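Local coordinates for protein erythropoietin (PDB 1EER) that acts as a hormone that binds and dimerises its receptor, activating JAK2 and so controlling red-cell proliferation and differentiation, at residues 56-59 with 60-63. The protein carries 5 engineered substitutions. Numbering follows the deposited sequence.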
ATOM      1  N   VAL A  56     -21.821   5.099  13.294  1.00 25.97           N
ATOM      2  CA  VAL A  56     -20.639   4.344  12.885  1.00 24.31           C
ATOM      3  C   VAL A  56     -20.991   2.991  12.285  1.00 22.39           C
ATOM      4  O   VAL A  56     -20.357   2.537  11.335  1.00 27.16           O
ATOM      5  CB  VAL A  56     -19.677   4.136  14.069  1.00 24.46           C
ATOM      6  CG1 VAL A  56     -18.379   3.517  13.577  1.00 31.19           C
ATOM      7  CG2 VAL A  56     -19.400   5.469  14.755  1.00 23.32           C
ATOM      8  N   GLY A  57     -22.013   2.355  12.841  1.00 23.20           N
ATOM      9  CA  GLY A  57     -22.439   1.063  12.335  1.00 25.18           C
ATOM     10  C   GLY A  57     -22.762   1.098  10.856  1.00 27.42           C
ATOM     11  O   GLY A  57     -22.601   0.095  10.161  1.00 30.98           O
ATOM     12  N   GLN A  58     -23.223   2.252  10.377  1.00 25.57           N
ATOM     13  CA  GLN A  58     -23.557   2.432   8.967  1.00 23.86           C
ATOM     14  C   GLN A  58     -22.295   2.381   8.099  1.00 21.06           C
ATOM     15  O   GLN A  58     -22.361   2.079   6.902  1.00 22.77           O
ATOM     16  CB  GLN A  58     -24.292   3.766   8.759  1.00 23.81           C
ATOM     17  CG  GLN A  58     -24.658   4.074   7.299  1.00 21.74           C
ATOM     18  CD  GLN A  58     -25.516   2.994   6.651  1.00 24.94           C
ATOM     19  OE1 GLN A  58     -26.255   2.270   7.332  1.00 21.47           O
ATOM     20  NE2 GLN A  58     -25.417   2.876   5.326  1.00 23.37           N
ATOM     21  N   GLN A  59     -21.143   2.686   8.689  1.00 19.58           N
ATOM     22  CA  GLN A  59     -19.906   2.610   7.923  1.00 20.46           C
ATOM     23  C   GLN A  59     -19.748   1.123   7.553  1.00 18.84           C
ATOM     24  O   GLN A  59     -19.425   0.778   6.417  1.00 19.67           O
ATOM     25  CB  GLN A  59     -18.723   3.080   8.773  1.00 20.58           C
ATOM     26  CG  GLN A  59     -18.854   4.494   9.328  1.00 21.39           C
ATOM     27  CD  GLN A  59     -17.615   4.935  10.100  1.00 26.27           C
ATOM     28  OE1 GLN A  59     -16.655   4.177  10.238  1.00 24.43           O
ATOM     29  NE2 GLN A  59     -17.633   6.163  10.607  1.00 20.88           N
ATOM     30  N   ALA A  60     -20.001   0.253   8.531  1.00 19.62           N
ATOM     31  CA  ALA A  60     -19.923  -1.191   8.340  1.00 21.87           C
ATOM     32  C   ALA A  60     -20.837  -1.621   7.192  1.00 22.20           C
ATOM     33  O   ALA A  60     -20.411  -2.329   6.277  1.00 24.74           O
ATOM     34  CB  ALA A  60     -20.325  -1.901   9.626  1.00 15.14           C
ATOM     35  N   VAL A  61     -22.094  -1.189   7.242  1.00 21.32           N
ATOM     36  CA  VAL A  61     -23.068  -1.519   6.201  1.00 21.25           C
ATOM     37  C   VAL A  61     -22.531  -1.168   4.818  1.00 22.81           C
ATOM     38  O   VAL A  61     -22.468  -2.014   3.920  1.00 21.96           O
ATOM     39  CB  VAL A  61     -24.402  -0.755   6.414  1.00 23.32           C
ATOM     40  CG1 VAL A  61     -25.382  -1.076   5.281  1.00 22.01           C
ATOM     41  CG2 VAL A  61     -25.001  -1.121   7.762  1.00 16.65           C
ATOM     42  N   GLU A  62     -22.141   0.091   4.651  1.00 21.11           N
ATOM     43  CA  GLU A  62     -21.609   0.552   3.377  1.00 20.21           C
ATOM     44  C   GLU A  62     -20.438  -0.276   2.852  1.00 17.24           C
ATOM     45  O   GLU A  62     -20.464  -0.740   1.714  1.00 18.57           O
ATOM     46  CB  GLU A  62     -21.166   2.014   3.493  1.00 25.02           C
ATOM     47  CG  GLU A  62     -22.242   3.013   3.139  1.00 24.17           C
ATOM     48  CD  GLU A  62     -21.733   4.439   3.173  1.00 21.81           C
ATOM     49  OE1 GLU A  62     -20.673   4.703   2.571  1.00 21.29           O
ATOM     50  OE2 GLU A  62     -22.393   5.290   3.804  1.00 25.51           O
ATOM     51  N   VAL A  63     -19.410  -0.449   3.676  1.00 15.96           N
ATOM     52  CA  VAL A  63     -18.214  -1.190   3.262  1.00 18.77           C
ATOM     53  C   VAL A  63     -18.441  -2.679   2.960  1.00 14.79           C
ATOM     54  O   VAL A  63     -18.021  -3.182   1.916  1.00 12.27           O
ATOM     55  CB  VAL A  63     -17.086  -1.041   4.327  1.00 16.64           C
ATOM     56  CG1 VAL A  63     -15.882  -1.925   3.974  1.00 13.43           C
ATOM     57  CG2 VAL A  63     -16.658   0.417   4.405  1.00 15.71           C
TER
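Gln58 passes its side-chain amide across Val61, three residues further along the opening part of helix 56-82. This helix belongs to the four-helix cytokine fold of the EPO/TPO family.

Three successive i to i+4 backbone hydrogen bonds run between 56-59 and 60-63. Val61 N donates to Gly57 O at 3.2 Å. Glu62 N reaches Gln58 O at 3.0 Å with an almost straight N-H...O angle of 178°. Val63 N meets Gln59 O at 3.0 Å.

The side-chain contacts are van der Waals. Gln58 CG stands anti to the backbone N, and a bend at chi2 (57°) folds the amide forward along the helix. Its oxygen OE1 then rests 3.6 Å from Val61 CG2. On the other branch of the amide, NE2 lies 3.9 Å from Glu62 CG. The planes of the Gln58 amide and the Glu62 carboxylate are 52° apart, and Glu62 OE2 comes only to 4.2 Å from Gln58 NE2, too long for a hydrogen bond. The charged end of Glu62 has its main partner in Lys152 of helix 138-161, where OE1 forms a salt bridge.

The remaining contacts join this part of the helix to its surroundings. Gln59, Ala60 and Val63 all pack on Tyr156, which links it to helix 138-161. Gln59 also touches Trp51 of the short helix 48-51. Val61 leans on Asn121 and Ser122 in a loop.

Within this part of the helix, methyl groups sit close to carbonyl oxygens: Val61 CG2 is 3.6 Å from Gly57 O, and Val63 CG2, beside its own backbone N, lies 3.4 Å from Gln59 O.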